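Local coordinates for protein Pcdhgc3 (Mus musculus, PDB 4ZI8) that probably acts as a calcium-dependent cell-adhesion protein and may help establish and maintain specific neuronal connections in the brain, at residues F285-V290 with I310-K315. Sequence-based numbering, arbitrary orientation.
Sequences FALDLV and IYIQAK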
ATOM      1  N   PHE B 285      -7.437  -7.751  43.960  1.00 27.78           N
ATOM      2  CA  PHE B 285      -7.238  -8.826  43.000  1.00 26.39           C
ATOM      3  C   PHE B 285      -5.986  -8.595  42.158  1.00 30.03           C
ATOM      4  O   PHE B 285      -5.464  -7.481  42.091  1.00 28.69           O
ATOM      5  CB  PHE B 285      -8.465  -8.969  42.094  1.00 25.06           C
ATOM      6  CG  PHE B 285      -9.717  -9.311  42.840  1.00 25.87           C
ATOM      7  CD1 PHE B 285      -9.977 -10.623  43.210  1.00 25.99           C
ATOM      8  CD2 PHE B 285     -10.620  -8.320  43.195  1.00 28.71           C
ATOM      9  CE1 PHE B 285     -11.129 -10.945  43.914  1.00 30.33           C
ATOM     10  CE2 PHE B 285     -11.777  -8.624  43.905  1.00 29.72           C
ATOM     11  CZ  PHE B 285     -12.032  -9.939  44.270  1.00 29.50           C
ATOM     12  N   ALA B 286      -5.505  -9.666  41.531  1.00 28.41           N
ATOM     13  CA  ALA B 286      -4.421  -9.577  40.574  1.00 30.61           C
ATOM     14  C   ALA B 286      -4.851 -10.320  39.304  1.00 29.78           C
ATOM     15  O   ALA B 286      -5.653 -11.257  39.361  1.00 29.45           O
ATOM     16  CB  ALA B 286      -3.151 -10.147  41.135  1.00 30.05           C
ATOM     17  N   LEU B 287      -4.325  -9.903  38.164  1.00 27.91           N
ATOM     18  CA  LEU B 287      -4.738 -10.482  36.912  1.00 26.65           C
ATOM     19  C   LEU B 287      -3.509 -10.691  36.021  1.00 29.61           C
ATOM     20  O   LEU B 287      -2.769  -9.746  35.741  1.00 29.60           O
ATOM     21  CB  LEU B 287      -5.763  -9.575  36.228  1.00 23.36           C
ATOM     22  CG  LEU B 287      -6.163  -9.979  34.804  1.00 26.78           C
ATOM     23  CD1 LEU B 287      -7.074 -11.196  34.792  1.00 23.87           C
ATOM     24  CD2 LEU B 287      -6.831  -8.793  34.099  1.00 28.92           C
ATOM     25  N   ASP B 288      -3.257 -11.920  35.600  1.00 29.03           N
ATOM     26  CA  ASP B 288      -2.148 -12.127  34.673  1.00 28.52           C
ATOM     27  C   ASP B 288      -2.511 -11.639  33.284  1.00 27.25           C
ATOM     28  O   ASP B 288      -3.475 -12.122  32.681  1.00 25.01           O
ATOM     29  CB  ASP B 288      -1.749 -13.590  34.609  1.00 31.41           C
ATOM     30  CG  ASP B 288      -0.437 -13.787  33.900  1.00 31.99           C
ATOM     31  OD1 ASP B 288      -0.404 -13.691  32.654  1.00 31.30           O
ATOM     32  OD2 ASP B 288       0.575 -14.024  34.593  1.00 36.80           O
ATOM     33  N   LEU B 289      -1.717 -10.711  32.756  1.00 27.73           N
ATOM     34  CA  LEU B 289      -2.054 -10.059  31.498  1.00 28.84           C
ATOM     35  C   LEU B 289      -1.972 -11.014  30.300  1.00 27.78           C
ATOM     36  O   LEU B 289      -2.567 -10.745  29.270  1.00 29.83           O
ATOM     37  CB  LEU B 289      -1.150  -8.840  31.271  1.00 31.58           C
ATOM     38  CG  LEU B 289       0.357  -9.125  31.151  1.00 36.03           C
ATOM     39  CD1 LEU B 289       0.735  -8.966  29.722  1.00 37.97           C
ATOM     40  CD2 LEU B 289       1.200  -8.212  31.973  1.00 34.28           C
ATOM     41  N   VAL B 290      -1.249 -12.125  30.440  1.00 30.28           N
ATOM     42  CA  VAL B 290      -1.144 -13.115  29.361  1.00 29.65           C
ATOM     43  C   VAL B 290      -2.166 -14.238  29.527  1.00 31.85           C
ATOM     44  O   VAL B 290      -2.855 -14.606  28.562  1.00 30.46           O
ATOM     45  CB  VAL B 290       0.240 -13.741  29.289  1.00 32.31           C
ATOM     46  CG1 VAL B 290       0.314 -14.777  28.113  1.00 34.23           C
ATOM     47  CG2 VAL B 290       1.293 -12.661  29.073  1.00 33.19           C
ATOM     48  N   ILE B 310     -16.062  -7.658  39.042  1.00 26.76           N
ATOM     49  CA  ILE B 310     -14.813  -7.283  38.414  1.00 28.35           C
ATOM     50  C   ILE B 310     -14.936  -7.318  36.895  1.00 27.89           C
ATOM     51  O   ILE B 310     -15.294  -8.341  36.322  1.00 34.37           O
ATOM     52  CB  ILE B 310     -13.694  -8.219  38.817  1.00 28.85           C
ATOM     53  CG1 ILE B 310     -13.576  -8.259  40.336  1.00 35.25           C
ATOM     54  CG2 ILE B 310     -12.384  -7.805  38.154  1.00 26.79           C
ATOM     55  CD1 ILE B 310     -12.996  -9.545  40.760  1.00 39.45           C
ATOM     56  N   TYR B 311     -14.626  -6.218  36.239  1.00 25.49           N
ATOM     57  CA  TYR B 311     -14.697  -6.210  34.790  1.00 28.04           C
ATOM     58  C   TYR B 311     -13.295  -6.377  34.227  1.00 27.68           C
ATOM     59  O   TYR B 311     -12.332  -5.754  34.697  1.00 30.36           O
ATOM     60  CB  TYR B 311     -15.334  -4.932  34.252  1.00 29.20           C
ATOM     61  CG  TYR B 311     -16.803  -4.807  34.526  1.00 34.40           C
ATOM     62  CD1 TYR B 311     -17.258  -4.429  35.777  1.00 41.54           C
ATOM     63  CD2 TYR B 311     -17.734  -5.039  33.532  1.00 39.72           C
ATOM     64  CE1 TYR B 311     -18.608  -4.291  36.039  1.00 50.12           C
ATOM     65  CE2 TYR B 311     -19.087  -4.903  33.781  1.00 48.32           C
ATOM     66  CZ  TYR B 311     -19.516  -4.530  35.039  1.00 54.25           C
ATOM     67  OH  TYR B 311     -20.860  -4.390  35.311  1.00 62.43           O
ATOM     68  N   ILE B 312     -13.180  -7.249  33.250  1.00 22.40           N
ATOM     69  CA  ILE B 312     -11.882  -7.532  32.680  1.00 22.45           C
ATOM     70  C   ILE B 312     -11.950  -7.206  31.181  1.00 26.67           C
ATOM     71  O   ILE B 312     -12.973  -7.414  30.531  1.00 25.06           O
ATOM     72  CB  ILE B 312     -11.478  -8.982  32.942  1.00 24.31           C
ATOM     73  CG1 ILE B 312     -11.254  -9.180  34.460  1.00 22.44           C
ATOM     74  CG2 ILE B 312     -10.223  -9.366  32.144  1.00 20.60           C
ATOM     75  CD1 ILE B 312     -10.829 -10.576  34.840  1.00 27.38           C
ATOM     76  N   GLN B 313     -10.865  -6.668  30.653  1.00 23.20           N
ATOM     77  CA  GLN B 313     -10.862  -6.224  29.286  1.00 24.92           C
ATOM     78  C   GLN B 313      -9.851  -7.069  28.541  1.00 23.33           C
ATOM     79  O   GLN B 313      -8.807  -7.411  29.105  1.00 27.37           O
ATOM     80  CB  GLN B 313     -10.521  -4.746  29.230  1.00 29.48           C
ATOM     81  CG  GLN B 313     -10.150  -4.252  27.865  1.00 42.43           C
ATOM     82  CD  GLN B 313      -9.672  -2.818  27.906  1.00 52.10           C
ATOM     83  OE1 GLN B 313     -10.468  -1.891  27.777  1.00 58.79           O
ATOM     84  NE2 GLN B 313      -8.369  -2.630  28.102  1.00 51.72           N
ATOM     85  N   ALA B 314     -10.170  -7.454  27.308  1.00 27.80           N
ATOM     86  CA  ALA B 314      -9.196  -8.099  26.428  1.00 26.91           C
ATOM     87  C   ALA B 314      -8.938  -7.184  25.228  1.00 30.75           C
ATOM     88  O   ALA B 314      -9.902  -6.772  24.582  1.00 28.77           O
ATOM     89  CB  ALA B 314      -9.705  -9.466  25.946  1.00 25.40           C
ATOM     90  N   LYS B 315      -7.674  -6.855  24.953  1.00 26.25           N
ATOM     91  CA  LYS B 315      -7.312  -6.049  23.790  1.00 30.63           C
ATOM     92  C   LYS B 315      -6.157  -6.725  23.072  1.00 28.65           C
ATOM     93  O   LYS B 315      -5.296  -7.337  23.717  1.00 27.71           O
ATOM     94  CB  LYS B 315      -6.931  -4.612  24.187  1.00 37.81           C
ATOM     95  CG  LYS B 315      -8.135  -3.651  24.304  1.00 43.70           C
ATOM     96  CD  LYS B 315      -7.759  -2.179  24.108  1.00 45.63           C
ATOM     97  CE  LYS B 315      -9.021  -1.285  24.020  1.00 45.77           C
ATOM     98  NZ  LYS B 315      -8.771   0.197  24.055  1.00 44.21           N
TER
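Ile310 sets its CD1 methyl over the centre of the Phe285 ring, 3.4 Å above the ring plane. This is a CH-pi contact, with CD1 only 12° off the ring normal. The nearest ring atom is CE2, 3.5 Å from Ile310 CD1, while Ile310 CG1 lies above the same face, displaced toward the CD2–CE2 bond. The methyl reaches the ring because CG1 of Ile310 lies anti to the carbonyl carbon (chi1 -56°) and CD1 extends the chain outward from there. Leu294 and Phe273 touch both Phe285 and Ile310, and Ile296 also packs on the ring. Replacing Phe285 with an alanine would probably leave the Ile310 methyl without its aromatic face and open a gap beside Leu294.

Tyr311 follows on the other face of strand 307-316. There its ring meets His276 edge-to-face and packs on Leu91 of the second subunit.

Ile312 points back to the strand 285-287 side. It meets Leu287 tip to tip, through two pairs of methyls. Its CD1 lies 3.8 Å from Leu287 CD1, and its CG2 lies 4.0 Å from Leu287 CD2. Leu287 holds CG anti to its own backbone N (chi1 173°), which carries both methyls across. Val328 packs on Ile312 from strand 324-333.

The CA atoms stand 9.0 Å apart for Phe285 and Ile310, a spacing bridged by side chains alone. Strands 285-287 and 307-316 belong to different sheets, and their inward residues pack face to face in the beta-sandwich core of the third cadherin domain of this fragment. All the contacting groups are apolar, so the two sheets are joined here by dispersion and hydrophobic burial, with one methyl-to-ring contact as the most directional element.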